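Local coordinates for protein rhamnogalacturonan endolyase YesW (Bacillus subtilis, PDB 2ZUX) that cleaves the rhamnogalacturonan backbone of plant cell-wall pectin by endo-type elimination, releasing oligosaccharides, with calcium or manganese required for activity, at residues Q4-N9 with G126-I131; G363-T368 with F381-D386; G460-E465 with T534-Y539; V13-D18 with S85-P90. All coordinates share one frame; numbering follows the deposited sequence.

Contact 1: residues Q4-N9 with G126-I131; sequences QMEALN and GQYELI. With CA (calcium ion), chain H.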
loop_
_atom_site.group_PDB
_atom_site.type_symbol
_atom_site.label_atom_id
_atom_site.label_comp_id
_atom_site.label_asym_id
_atom_site.label_seq_id
_atom_site.Cartn_x
_atom_site.Cartn_y
_atom_site.Cartn_z
ATOM N N GLN A 4 3.037 13.921 -12.019
ATOM C CA GLN A 4 2.260 12.952 -12.767
ATOM C C GLN A 4 1.386 12.138 -11.808
ATOM O O GLN A 4 1.898 11.555 -10.848
ATOM C CB GLN A 4 3.192 12.019 -13.534
ATOM C CG GLN A 4 2.475 10.952 -14.334
ATOM C CD GLN A 4 3.371 9.762 -14.633
ATOM O OE1 GLN A 4 4.422 9.896 -15.263
ATOM N NE2 GLN A 4 2.970 8.588 -14.156
ATOM N N MET A 5 0.081 12.127 -12.043
ATOM C CA MET A 5 -0.844 11.254 -11.303
ATOM C C MET A 5 -1.830 10.634 -12.294
ATOM O O MET A 5 -1.836 10.993 -13.473
ATOM C CB MET A 5 -1.551 12.013 -10.170
ATOM C CG MET A 5 -0.576 12.587 -9.128
ATOM S SD MET A 5 0.335 11.363 -8.131
ATOM C CE MET A 5 -0.822 11.100 -6.781
ATOM N N GLU A 6 -2.655 9.702 -11.833
ATOM C CA GLU A 6 -3.495 8.917 -12.736
ATOM C C GLU A 6 -4.721 9.676 -13.196
ATOM O O GLU A 6 -5.377 10.351 -12.414
ATOM C CB GLU A 6 -3.914 7.610 -12.063
ATOM C CG GLU A 6 -2.762 6.614 -11.953
ATOM C CD GLU A 6 -2.818 5.721 -10.719
ATOM O OE1 GLU A 6 -3.356 6.152 -9.674
ATOM O OE2 GLU A 6 -2.283 4.593 -10.798
ATOM N N ALA A 7 -5.030 9.541 -14.480
ATOM C CA ALA A 7 -6.325 9.974 -14.993
ATOM C C ALA A 7 -7.369 8.965 -14.534
ATOM O O ALA A 7 -7.379 7.816 -14.987
ATOM C CB ALA A 7 -6.292 10.088 -16.516
ATOM N N LEU A 8 -8.217 9.383 -13.602
ATOM C CA LEU A 8 -9.216 8.505 -13.011
ATOM C C LEU A 8 -10.599 8.858 -13.511
ATOM O O LEU A 8 -10.898 10.032 -13.774
ATOM C CB LEU A 8 -9.161 8.578 -11.477
ATOM C CG LEU A 8 -7.892 8.010 -10.819
ATOM C CD1 LEU A 8 -7.934 8.196 -9.308
ATOM C CD2 LEU A 8 -7.644 6.537 -11.167
ATOM N N ASN A 9 -11.443 7.841 -13.657
ATOM C CA ASN A 9 -12.840 8.090 -13.986
ATOM C C ASN A 9 -13.588 8.533 -12.722
ATOM O O ASN A 9 -12.968 8.782 -11.687
ATOM C CB ASN A 9 -13.476 6.897 -14.733
ATOM C CG ASN A 9 -13.780 5.699 -13.835
ATOM O OD1 ASN A 9 -13.654 5.758 -12.606
ATOM N ND2 ASN A 9 -14.209 4.601 -14.459
ATOM N N GLY A 126 -9.232 4.654 -16.400
ATOM C CA GLY A 126 -9.531 5.340 -15.153
ATOM C C GLY A 126 -10.171 4.493 -14.064
ATOM O O GLY A 126 -10.566 5.036 -13.025
ATOM N N GLN A 127 -10.267 3.179 -14.291
ATOM C CA GLN A 127 -10.714 2.220 -13.273
ATOM C C GLN A 127 -9.560 1.276 -12.952
ATOM O O GLN A 127 -8.923 0.739 -13.856
ATOM C CB GLN A 127 -11.926 1.423 -13.769
ATOM C CG GLN A 127 -12.377 0.322 -12.816
ATOM C CD GLN A 127 -13.537 -0.474 -13.352
ATOM O OE1 GLN A 127 -14.675 -0.007 -13.345
ATOM N NE2 GLN A 127 -13.263 -1.695 -13.801
ATOM N N TYR A 128 -9.294 1.067 -11.669
ATOM C CA TYR A 128 -8.196 0.199 -11.261
ATOM C C TYR A 128 -8.441 -1.273 -11.541
ATOM O O TYR A 128 -9.560 -1.770 -11.385
ATOM C CB TYR A 128 -7.904 0.364 -9.771
ATOM C CG TYR A 128 -7.302 1.698 -9.419
ATOM C CD1 TYR A 128 -6.041 2.057 -9.889
ATOM C CD2 TYR A 128 -7.986 2.596 -8.609
ATOM C CE1 TYR A 128 -5.481 3.275 -9.578
ATOM C CE2 TYR A 128 -7.434 3.819 -8.286
ATOM C CZ TYR A 128 -6.187 4.160 -8.774
ATOM O OH TYR A 128 -5.632 5.377 -8.455
ATOM N N GLU A 129 -7.367 -1.950 -11.937
ATOM C CA GLU A 129 -7.268 -3.398 -11.926
ATOM C C GLU A 129 -6.591 -3.820 -10.621
ATOM O O GLU A 129 -5.839 -3.046 -10.018
ATOM C CB GLU A 129 -6.426 -3.893 -13.106
ATOM C CG GLU A 129 -7.146 -3.959 -14.449
ATOM C CD GLU A 129 -7.607 -2.608 -14.961
ATOM O OE1 GLU A 129 -6.763 -1.710 -15.192
ATOM O OE2 GLU A 129 -8.831 -2.445 -15.161
ATOM N N LEU A 130 -6.863 -5.048 -10.195
ATOM C CA LEU A 130 -6.203 -5.646 -9.043
ATOM C C LEU A 130 -5.063 -6.546 -9.497
ATOM O O LEU A 130 -5.253 -7.404 -10.361
ATOM C CB LEU A 130 -7.212 -6.454 -8.233
ATOM C CG LEU A 130 -8.123 -5.608 -7.346
ATOM C CD1 LEU A 130 -9.419 -6.344 -7.024
ATOM C CD2 LEU A 130 -7.391 -5.163 -6.074
ATOM N N ILE A 131 -3.883 -6.332 -8.916
ATOM C CA ILE A 131 -2.726 -7.186 -9.154
ATOM C C ILE A 131 -2.546 -8.005 -7.879
ATOM O O ILE A 131 -2.258 -7.441 -6.813
ATOM C CB ILE A 131 -1.451 -6.355 -9.478
ATOM C CG1 ILE A 131 -1.697 -5.363 -10.632
ATOM C CG2 ILE A 131 -0.252 -7.268 -9.770
ATOM C CD1 ILE A 131 -2.146 -5.985 -11.949
HETATM CA CA CA H . -8.600 -0.138 -16.000
HETATM O O HOH W 1 -15.343 2.535 -12.595
HETATM O O HOH W 2 -10.843 -0.910 -16.241
#
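Gly126 meets the backbone of Ala7 to Asn9. Its CA makes a CH···O contact with Ala7 O (3.3 Å), and its O accepts a nearly straight hydrogen bond from Asn9 N (3.0 Å, 171°). A side chain here would collide with Asn9 N. Gln127 O binds a calcium ion (2.3 Å), and its side chain lies beside that of Asn9, pointing the same way, their amide planes nearly perpendicular; a water joins them, accepting from Asn9 ND2 and donating to Gln127 OE1, while Asn9 OD1 is hydrogen-bonded to Gly11. Tyr128 turns CG anti to its own carbonyl carbon (chi1 -69°), and its OH donates to Glu6 OE1 at 2.7 Å. That oxygen lies in the ring plane, at the edge, whereas OH stands 46° out of the carboxylate plane. Leu8 CD2 rests 3.7 Å from Tyr128 CZ. An alanine at Tyr128 would probably cost Glu6 OE1 this donor and leave Leu8 CD2 facing a gap. Both carboxylate oxygens of Glu129 (2.5 Å each) bind the same ion, whose seven ligands are completed by a water, Asp121, Asp123 and Asp125 in an Asp-x-Asp-x-Asp-Gly calcium loop. Glu6 OE2 forms a salt bridge with Arg548. Segment 4-9 leaves strand 3-4, with Met5 packed on strands 580-581 and 182-184, and segment 126-131 enters strand 129-136, between strands 109-120 and 152-156.

Contact 2: residues G363-T368 with F381-D386; sequences GDALHT and FQVHED. With CA (calcium ion), chain C.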
loop_
_atom_site.group_PDB
_atom_site.type_symbol
_atom_site.label_atom_id
_atom_site.label_comp_id
_atom_site.label_asym_id
_atom_site.label_seq_id
_atom_site.Cartn_x
_atom_site.Cartn_y
_atom_site.Cartn_z
ATOM N N GLY A 363 12.865 -2.156 13.169
ATOM C CA GLY A 363 11.555 -2.390 13.754
ATOM C C GLY A 363 10.541 -2.934 12.765
ATOM O O GLY A 363 10.848 -3.150 11.588
ATOM N N ASP A 364 9.321 -3.133 13.248
ATOM C CA ASP A 364 8.313 -3.884 12.502
ATOM C C ASP A 364 7.138 -3.066 11.998
ATOM O O ASP A 364 6.352 -3.565 11.195
ATOM C CB ASP A 364 7.776 -5.051 13.335
ATOM C CG ASP A 364 8.664 -6.264 13.283
ATOM O OD1 ASP A 364 9.896 -6.092 13.202
ATOM O OD2 ASP A 364 8.125 -7.400 13.357
ATOM N N ALA A 365 7.003 -1.832 12.473
ATOM C CA ALA A 365 5.909 -0.967 12.027
ATOM C C ALA A 365 6.419 0.458 11.909
ATOM O O ALA A 365 7.375 0.842 12.602
ATOM C CB ALA A 365 4.728 -1.045 12.998
ATOM N N LEU A 366 5.765 1.246 11.053
ATOM C CA LEU A 366 6.276 2.547 10.639
ATOM C C LEU A 366 5.132 3.379 10.096
ATOM O O LEU A 366 4.327 2.880 9.304
ATOM C CB LEU A 366 7.294 2.335 9.526
ATOM C CG LEU A 366 8.103 3.519 8.999
ATOM C CD1 LEU A 366 9.022 4.068 10.085
ATOM C CD2 LEU A 366 8.909 3.074 7.806
ATOM N N HIS A 367 5.067 4.643 10.510
ATOM C CA HIS A 367 4.022 5.571 10.074
ATOM C C HIS A 367 4.615 6.934 9.759
ATOM O O HIS A 367 5.159 7.588 10.645
ATOM C CB HIS A 367 2.970 5.687 11.170
ATOM C CG HIS A 367 2.228 4.416 11.372
ATOM N ND1 HIS A 367 2.618 3.433 12.257
ATOM C CD2 HIS A 367 1.162 3.928 10.705
ATOM C CE1 HIS A 367 1.794 2.406 12.143
ATOM N NE2 HIS A 367 0.908 2.681 11.205
ATOM N N THR A 368 4.513 7.344 8.497
ATOM C CA THR A 368 5.009 8.642 8.042
ATOM C C THR A 368 3.838 9.454 7.505
ATOM O O THR A 368 3.194 9.053 6.533
ATOM C CB THR A 368 6.050 8.475 6.929
ATOM O OG1 THR A 368 7.155 7.701 7.419
ATOM C CG2 THR A 368 6.559 9.828 6.461
ATOM N N PHE A 381 6.417 7.974 13.174
ATOM C CA PHE A 381 6.269 7.156 14.361
ATOM C C PHE A 381 6.723 5.751 14.027
ATOM O O PHE A 381 6.308 5.177 13.018
ATOM C CB PHE A 381 4.818 7.141 14.845
ATOM C CG PHE A 381 4.608 6.289 16.069
ATOM C CD1 PHE A 381 5.221 6.624 17.278
ATOM C CD2 PHE A 381 3.787 5.169 16.027
ATOM C CE1 PHE A 381 5.050 5.836 18.413
ATOM C CE2 PHE A 381 3.602 4.378 17.162
ATOM C CZ PHE A 381 4.235 4.719 18.361
ATOM N N GLN A 382 7.570 5.198 14.889
ATOM C CA GLN A 382 8.215 3.921 14.622
ATOM C C GLN A 382 8.355 3.147 15.912
ATOM O O GLN A 382 8.504 3.737 16.979
ATOM C CB GLN A 382 9.609 4.163 14.044
ATOM C CG GLN A 382 10.323 2.917 13.538
ATOM C CD GLN A 382 11.752 3.202 13.104
ATOM O OE1 GLN A 382 12.214 4.346 13.161
ATOM N NE2 GLN A 382 12.460 2.165 12.664
ATOM N N VAL A 383 8.281 1.823 15.802
ATOM C CA VAL A 383 8.591 0.936 16.919
ATOM C C VAL A 383 9.870 0.163 16.629
ATOM O O VAL A 383 10.325 0.090 15.477
ATOM C CB VAL A 383 7.411 -0.010 17.268
ATOM C CG1 VAL A 383 6.214 0.807 17.753
ATOM C CG2 VAL A 383 7.044 -0.899 16.073
ATOM N N HIS A 384 10.449 -0.400 17.687
ATOM C CA HIS A 384 11.802 -0.940 17.622
ATOM C C HIS A 384 11.882 -2.309 18.271
ATOM O O HIS A 384 11.234 -2.561 19.290
ATOM C CB HIS A 384 12.768 0.058 18.265
ATOM C CG HIS A 384 12.830 1.352 17.522
ATOM N ND1 HIS A 384 12.166 2.494 17.918
ATOM C CD2 HIS A 384 13.411 1.646 16.337
ATOM C CE1 HIS A 384 12.362 3.446 17.017
ATOM N NE2 HIS A 384 13.123 2.958 16.056
ATOM N N GLU A 385 12.671 -3.186 17.654
ATOM C CA GLU A 385 12.740 -4.599 18.011
ATOM C C GLU A 385 13.815 -4.900 19.050
ATOM O O GLU A 385 13.685 -5.860 19.807
ATOM C CB GLU A 385 13.031 -5.392 16.744
ATOM C CG GLU A 385 13.083 -6.914 16.892
ATOM C CD GLU A 385 12.928 -7.577 15.552
ATOM O OE1 GLU A 385 11.911 -7.287 14.889
ATOM O OE2 GLU A 385 13.812 -8.354 15.135
ATOM N N ASP A 386 14.886 -4.110 19.054
ATOM C CA ASP A 386 16.005 -4.319 19.974
ATOM C C ASP A 386 15.558 -3.981 21.395
ATOM O O ASP A 386 15.212 -2.837 21.685
ATOM C CB ASP A 386 17.189 -3.437 19.539
ATOM C CG ASP A 386 18.457 -3.660 20.356
ATOM O OD1 ASP A 386 18.451 -4.440 21.332
ATOM O OD2 ASP A 386 19.473 -3.022 19.997
HETATM CA CA CA C . 11.446 -7.526 12.856
HETATM O O HOH W 3 10.101 -9.066 13.431
HETATM O O HOH W 4 12.942 -9.100 12.797
#
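Asp364 and Glu385 are joined through a calcium ion. Asp364 OD1 and Glu385 OE1 each bind it at 2.1 Å, which brings these two oxygens to 2.9 Å from one another; the shared metal probably offsets their repulsion. The carboxylate planes are turned 68° apart. In both acids the second oxygen takes a hydrogen bond from a water on the metal, gripping each group twice. Glu385 reaches the ion with CG anti to the backbone N (chi1 -177°) and an extended chain. Backbone bonding knits the strands: His367 and Phe381 form an antiparallel hydrogen-bonded pair, with His367 N to Phe381 O at 2.8 Å and a return bond from Phe381 N to His367 O. Toward the metal the ladder slackens, the bond from Val383 N to Ala365 O being weak at 3.5 Å. Gly363 CA supplies a CH···O contact to Val383 O (3.3 Å, 166°), a buried carbonyl with no conventional partner; a side chain on Gly363 would clash with it. Apolar contacts are few: Ala365 CB touches Val383 CG2 at 3.9 Å, and Leu366 CD1 lies against the methylenes of Gln382, whose amide bonds to Asn325. The whole is a beta hairpin of a propeller blade; at its open end, before the first strand and after the second, Asp364 and Glu385 complete with His326 and His362 a six-ligand calcium site, the Asp364 side chain lying about 7 Å from a bound rhamnose.

Contact 3: residues G460-E465 with T534-Y539; sequences GDLLRE and TEHRLY. With CA (calcium ion), chain F.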
loop_
_atom_site.group_PDB
_atom_site.type_symbol
_atom_site.label_atom_id
_atom_site.label_comp_id
_atom_site.label_asym_id
_atom_site.label_seq_id
_atom_site.Cartn_x
_atom_site.Cartn_y
_atom_site.Cartn_z
ATOM N N GLY A 460 -18.361 8.186 8.664
ATOM C CA GLY A 460 -18.533 9.520 8.115
ATOM C C GLY A 460 -17.721 10.623 8.761
ATOM O O GLY A 460 -17.673 11.728 8.228
ATOM N N ASP A 461 -17.086 10.345 9.896
ATOM C CA ASP A 461 -16.337 11.394 10.583
ATOM C C ASP A 461 -14.866 11.416 10.173
ATOM O O ASP A 461 -14.364 10.473 9.551
ATOM C CB ASP A 461 -16.541 11.354 12.108
ATOM C CG ASP A 461 -15.752 10.248 12.806
ATOM O OD1 ASP A 461 -14.754 9.723 12.249
ATOM O OD2 ASP A 461 -16.112 9.929 13.953
ATOM N N LEU A 462 -14.187 12.509 10.506
ATOM C CA LEU A 462 -12.804 12.721 10.101
ATOM C C LEU A 462 -11.793 11.973 10.969
ATOM O O LEU A 462 -10.612 11.936 10.625
ATOM C CB LEU A 462 -12.494 14.222 10.055
ATOM C CG LEU A 462 -13.275 15.039 9.014
ATOM C CD1 LEU A 462 -13.027 16.524 9.232
ATOM C CD2 LEU A 462 -12.887 14.639 7.589
ATOM N N LEU A 463 -12.248 11.364 12.060
ATOM C CA LEU A 463 -11.386 10.470 12.838
ATOM C C LEU A 463 -11.125 9.216 12.012
ATOM O O LEU A 463 -11.894 8.901 11.093
ATOM C CB LEU A 463 -12.030 10.113 14.180
ATOM C CG LEU A 463 -12.335 11.284 15.121
ATOM C CD1 LEU A 463 -13.044 10.773 16.361
ATOM C CD2 LEU A 463 -11.059 12.034 15.510
ATOM N N ARG A 464 -10.049 8.502 12.324
ATOM C CA ARG A 464 -9.740 7.281 11.606
ATOM C C ARG A 464 -10.123 6.073 12.436
ATOM O O ARG A 464 -9.879 6.028 13.651
ATOM C CB ARG A 464 -8.266 7.245 11.194
ATOM C CG ARG A 464 -8.007 6.366 9.984
ATOM C CD ARG A 464 -6.628 6.555 9.406
ATOM N NE ARG A 464 -6.524 5.932 8.085
ATOM C CZ ARG A 464 -5.376 5.732 7.437
ATOM N NH1 ARG A 464 -4.222 6.096 7.990
ATOM N NH2 ARG A 464 -5.381 5.171 6.231
ATOM N N GLU A 465 -10.734 5.098 11.768
ATOM C CA GLU A 465 -11.137 3.850 12.397
ATOM C C GLU A 465 -9.968 2.852 12.341
ATOM O O GLU A 465 -8.891 3.183 11.841
ATOM C CB GLU A 465 -12.407 3.316 11.724
ATOM C CG GLU A 465 -13.677 4.155 12.016
ATOM C CD GLU A 465 -13.629 5.581 11.457
ATOM O OE1 GLU A 465 -13.698 5.755 10.221
ATOM O OE2 GLU A 465 -13.551 6.552 12.258
ATOM N N THR A 534 -21.534 10.651 4.784
ATOM C CA THR A 534 -20.619 11.656 5.307
ATOM C C THR A 534 -21.026 13.054 4.857
ATOM O O THR A 534 -21.576 13.229 3.768
ATOM C CB THR A 534 -19.146 11.369 4.914
ATOM O OG1 THR A 534 -18.288 12.325 5.558
ATOM C CG2 THR A 534 -18.928 11.434 3.407
ATOM N N GLU A 535 -20.762 14.043 5.705
ATOM C CA GLU A 535 -20.941 15.441 5.327
ATOM C C GLU A 535 -19.687 16.007 4.657
ATOM O O GLU A 535 -19.684 17.154 4.212
ATOM C CB GLU A 535 -21.290 16.290 6.559
ATOM C CG GLU A 535 -20.125 16.463 7.535
ATOM C CD GLU A 535 -20.521 17.127 8.841
ATOM O OE1 GLU A 535 -21.169 18.194 8.802
ATOM O OE2 GLU A 535 -20.165 16.580 9.909
ATOM N N HIS A 536 -18.624 15.205 4.597
ATOM C CA HIS A 536 -17.324 15.682 4.130
ATOM C C HIS A 536 -16.982 15.225 2.730
ATOM O O HIS A 536 -17.180 14.061 2.368
ATOM C CB HIS A 536 -16.212 15.220 5.067
ATOM C CG HIS A 536 -16.407 15.654 6.480
ATOM N ND1 HIS A 536 -16.245 16.962 6.884
ATOM C CD2 HIS A 536 -16.780 14.961 7.580
ATOM C CE1 HIS A 536 -16.495 17.050 8.178
ATOM N NE2 HIS A 536 -16.827 15.852 8.623
ATOM N N ARG A 537 -16.441 16.165 1.968
ATOM C CA ARG A 537 -15.879 15.900 0.666
ATOM C C ARG A 537 -14.368 16.100 0.724
ATOM O O ARG A 537 -13.891 17.141 1.183
ATOM C CB ARG A 537 -16.481 16.869 -0.351
ATOM C CG ARG A 537 -15.932 16.693 -1.736
ATOM C CD ARG A 537 -16.744 17.497 -2.727
ATOM N NE ARG A 537 -16.319 18.889 -2.848
ATOM C CZ ARG A 537 -16.826 19.726 -3.748
ATOM N NH1 ARG A 537 -17.789 19.314 -4.564
ATOM N NH2 ARG A 537 -16.379 20.976 -3.829
ATOM N N LEU A 538 -13.616 15.109 0.261
ATOM C CA LEU A 538 -12.168 15.266 0.133
ATOM C C LEU A 538 -11.741 14.710 -1.203
ATOM O O LEU A 538 -12.402 13.823 -1.739
ATOM C CB LEU A 538 -11.427 14.538 1.261
ATOM C CG LEU A 538 -11.482 15.184 2.641
ATOM C CD1 LEU A 538 -12.628 14.649 3.475
ATOM C CD2 LEU A 538 -10.165 14.977 3.366
ATOM N N TYR A 539 -10.651 15.233 -1.751
ATOM C CA TYR A 539 -10.102 14.697 -2.989
ATOM C C TYR A 539 -9.832 13.211 -2.844
ATOM O O TYR A 539 -9.400 12.750 -1.785
ATOM C CB TYR A 539 -8.810 15.414 -3.369
ATOM C CG TYR A 539 -9.056 16.817 -3.860
ATOM C CD1 TYR A 539 -9.631 17.034 -5.103
ATOM C CD2 TYR A 539 -8.728 17.926 -3.077
ATOM C CE1 TYR A 539 -9.874 18.313 -5.562
ATOM C CE2 TYR A 539 -8.973 19.218 -3.534
ATOM C CZ TYR A 539 -9.544 19.399 -4.775
ATOM O OH TYR A 539 -9.790 20.674 -5.241
HETATM CA CA CA F . -14.008 8.254 10.561
HETATM O O HOH W 5 -20.137 13.339 8.409
HETATM O O HOH W 6 -16.099 14.750 11.604
HETATM O O HOH W 7 -13.860 8.087 8.111
#
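Leu462 lies over a face of the His536 imidazole, and this is the tight part of the contact. Its CG sits 3.7 Å from the ring centroid and only 13° off the normal, a CH-pi contact, with CD1 and CD2 reaching toward opposite parts of the ring. Glu535 CG presses on the other face, so the imidazole is sandwiched, while Gly460 O lies at its edge, in plane, 3.4 Å from His536 CD2. That carbonyl also accepts from Thr534 OG1 (2.8 Å), a hydroxyl set anti to the backbone N (chi1 -175°). Thr534 OG1 in turn accepts from His536 N at 3.1 Å, closing an ST turn that positions the histidine. Deeper, Leu462 CD2 meets Leu538 CD1 loosely at 4.1 Å. On the solvent side, water replaces direct contact. One molecule donates to Gly460 O and accepts from Glu535 N; another accepts from Leu462 N and lies 3.3 Å from His536 NE2. The segment 460-465 is itself folded round a calcium ion: Asp461 O and OD1, Leu463 O, both Glu465 carboxylate oxygens, a water and Asp459 make a seven-ligand site, a compact calcium loop leading into strand 465-468 of a propeller blade.

Contact 4: residues V13-D18 with S85-P90; sequences VAVKTD and SVWAQP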
loop_
_atom_site.group_PDB
_atom_site.type_symbol
_atom_site.label_atom_id
_atom_site.label_comp_id
_atom_site.label_asym_id
_atom_site.label_seq_id
_atom_site.Cartn_x
_atom_site.Cartn_y
_atom_site.Cartn_z
ATOM N N VAL A 13 -20.059 4.489 -7.641
ATOM C CA VAL A 13 -20.503 3.216 -7.080
ATOM C C VAL A 13 -21.895 3.398 -6.469
ATOM O O VAL A 13 -22.209 4.467 -5.939
ATOM C CB VAL A 13 -19.472 2.657 -6.040
ATOM C CG1 VAL A 13 -19.491 3.448 -4.740
ATOM C CG2 VAL A 13 -19.715 1.182 -5.764
ATOM N N ALA A 14 -22.730 2.366 -6.581
ATOM C CA ALA A 14 -24.081 2.377 -6.037
ATOM C C ALA A 14 -24.316 1.062 -5.325
ATOM O O ALA A 14 -24.054 -0.008 -5.883
ATOM C CB ALA A 14 -25.112 2.581 -7.142
ATOM N N VAL A 15 -24.777 1.147 -4.083
ATOM C CA VAL A 15 -24.879 -0.023 -3.223
ATOM C C VAL A 15 -26.250 -0.051 -2.570
ATOM O O VAL A 15 -26.691 0.941 -1.984
ATOM C CB VAL A 15 -23.782 -0.026 -2.123
ATOM C CG1 VAL A 15 -23.854 -1.300 -1.278
ATOM C CG2 VAL A 15 -22.382 0.132 -2.723
ATOM N N LYS A 16 -26.922 -1.191 -2.682
ATOM C CA LYS A 16 -28.221 -1.382 -2.059
ATOM C C LYS A 16 -28.087 -1.438 -0.538
ATOM O O LYS A 16 -27.223 -2.142 -0.004
ATOM C CB LYS A 16 -28.862 -2.667 -2.591
ATOM C CG LYS A 16 -30.325 -2.867 -2.232
ATOM C CD LYS A 16 -30.800 -4.243 -2.705
ATOM C CE LYS A 16 -30.350 -5.354 -1.755
ATOM N NZ LYS A 16 -30.142 -6.675 -2.421
ATOM N N THR A 17 -28.935 -0.670 0.144
ATOM C CA THR A 17 -29.053 -0.708 1.602
ATOM C C THR A 17 -30.538 -0.726 1.947
ATOM O O THR A 17 -31.380 -0.474 1.083
ATOM C CB THR A 17 -28.410 0.528 2.282
ATOM O OG1 THR A 17 -29.240 1.679 2.071
ATOM C CG2 THR A 17 -27.002 0.803 1.742
ATOM N N ASP A 18 -30.852 -1.002 3.210
ATOM C CA ASP A 18 -32.235 -0.971 3.696
ATOM C C ASP A 18 -32.902 0.398 3.541
ATOM O O ASP A 18 -34.124 0.484 3.394
ATOM C CB ASP A 18 -32.293 -1.414 5.161
ATOM C CG ASP A 18 -32.025 -2.897 5.336
ATOM O OD1 ASP A 18 -32.209 -3.667 4.368
ATOM O OD2 ASP A 18 -31.641 -3.297 6.454
ATOM N N SER A 85 -24.072 0.318 -12.042
ATOM C CA SER A 85 -25.187 -0.518 -11.617
ATOM C C SER A 85 -25.144 -0.687 -10.098
ATOM O O SER A 85 -24.154 -0.323 -9.455
ATOM C CB SER A 85 -25.155 -1.873 -12.330
ATOM O OG SER A 85 -23.929 -2.538 -12.105
ATOM N N VAL A 86 -26.217 -1.223 -9.526
ATOM C CA VAL A 86 -26.355 -1.334 -8.074
ATOM C C VAL A 86 -25.791 -2.652 -7.558
ATOM O O VAL A 86 -26.173 -3.733 -8.031
ATOM C CB VAL A 86 -27.841 -1.208 -7.632
ATOM C CG1 VAL A 86 -28.001 -1.468 -6.143
ATOM C CG2 VAL A 86 -28.399 0.168 -7.990
ATOM N N TRP A 87 -24.888 -2.566 -6.583
ATOM C CA TRP A 87 -24.379 -3.754 -5.908
ATOM C C TRP A 87 -25.479 -4.367 -5.062
ATOM O O TRP A 87 -26.005 -3.726 -4.150
ATOM C CB TRP A 87 -23.236 -3.392 -4.970
ATOM C CG TRP A 87 -21.973 -2.894 -5.586
ATOM C CD1 TRP A 87 -21.769 -2.460 -6.869
ATOM C CD2 TRP A 87 -20.729 -2.745 -4.905
ATOM N NE1 TRP A 87 -20.457 -2.055 -7.022
ATOM C CE2 TRP A 87 -19.800 -2.229 -5.830
ATOM C CE3 TRP A 87 -20.310 -3.008 -3.597
ATOM C CZ2 TRP A 87 -18.469 -1.964 -5.482
ATOM C CZ3 TRP A 87 -18.991 -2.748 -3.252
ATOM C CH2 TRP A 87 -18.088 -2.229 -4.191
ATOM N N ALA A 88 -25.794 -5.624 -5.344
ATOM C CA ALA A 88 -26.843 -6.324 -4.616
ATOM C C ALA A 88 -26.380 -6.839 -3.253
ATOM O O ALA A 88 -27.202 -7.260 -2.435
ATOM C CB ALA A 88 -27.395 -7.458 -5.457
ATOM N N GLN A 89 -25.068 -6.801 -3.018
ATOM C CA GLN A 89 -24.473 -7.149 -1.726
ATOM C C GLN A 89 -23.613 -5.966 -1.252
ATOM O O GLN A 89 -23.263 -5.105 -2.062
ATOM C CB GLN A 89 -23.627 -8.415 -1.852
ATOM C CG GLN A 89 -24.428 -9.669 -2.232
ATOM C CD GLN A 89 -23.541 -10.804 -2.677
ATOM O OE1 GLN A 89 -22.668 -10.630 -3.532
ATOM N NE2 GLN A 89 -23.757 -11.980 -2.106
ATOM N N PRO A 90 -23.304 -5.892 0.063
ATOM C CA PRO A 90 -22.468 -4.780 0.573
ATOM C C PRO A 90 -21.019 -4.783 0.053
ATOM O O PRO A 90 -20.268 -3.827 0.279
ATOM C CB PRO A 90 -22.495 -4.977 2.093
ATOM C CG PRO A 90 -23.649 -5.908 2.359
ATOM C CD PRO A 90 -23.752 -6.780 1.151
HETATM O O HOH W 8 -21.837 0.413 -8.576
HETATM O O HOH W 9 -26.165 -4.307 -1.093
#
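Val15 and Trp87 form a parallel bridge between strand 13-17 and the end of strand 76-87 in the mixed sheet of the N-terminal beta-sheet domain, which belongs to the E-set clan. Trp87 N donates almost straight to Ala14 O (2.8 Å, 176°), and Trp87 O accepts from Lys16 N at 3.1 Å, so one residue is gripped from both flanks of Val15. The two short strands run at 47° to each other. Trp87 CG is anti to its carbonyl carbon (chi1 -66°), and two valine methyls lie on one side of the indole plane, both offset toward the rim: Val13 CG2 at 3.4 Å from Trp87 CZ2, and Val15 CG2 at 3.9 Å from Trp87 CE3. An alanine at Trp87 would probably leave both methyls without their aromatic partner and open a gap beside them. On the opposite face of the sheet, Ala14 CB approaches Val86 CG2, and Ile21 and Tyr67 pack against both residues. Farther out, His92 meets the indole ring, Thr529 touches Trp87 and Val15, and Leu508 touches Val13. A water accepts from Ala14 N and donates to Ser85 O at 2.6 Å, bridging the two strands. At the exposed end a second water donates to Lys16 O and Trp87 O, and the Lys16 chain bends at chi3, which turns CE toward Ala88, and NZ donates to Ala88 O at 3.0 Å.

Contact 2 is the buried one, a hairpin within one propeller blade; contacts 1 and 3 are partly buried, and contact 4, farthest from the chain's centre, has the most exposed residues. Contacts 1, 2 and 3 all adjoin calcium, but only in contact 2 does the ion join both segments; in contacts 1 and 3 only one of the two segments supplies ligands. Contact 4 has no metal and relies on strand pairing and an indole. Contacts 1 and 4 both involve the N-terminal beta-sheet domain: contact 1 ties it to the propeller, contact 4 pairs strands within it. Contact 3 joins two loops of the propeller part, about 8 Å from contact 1 between nearest atoms.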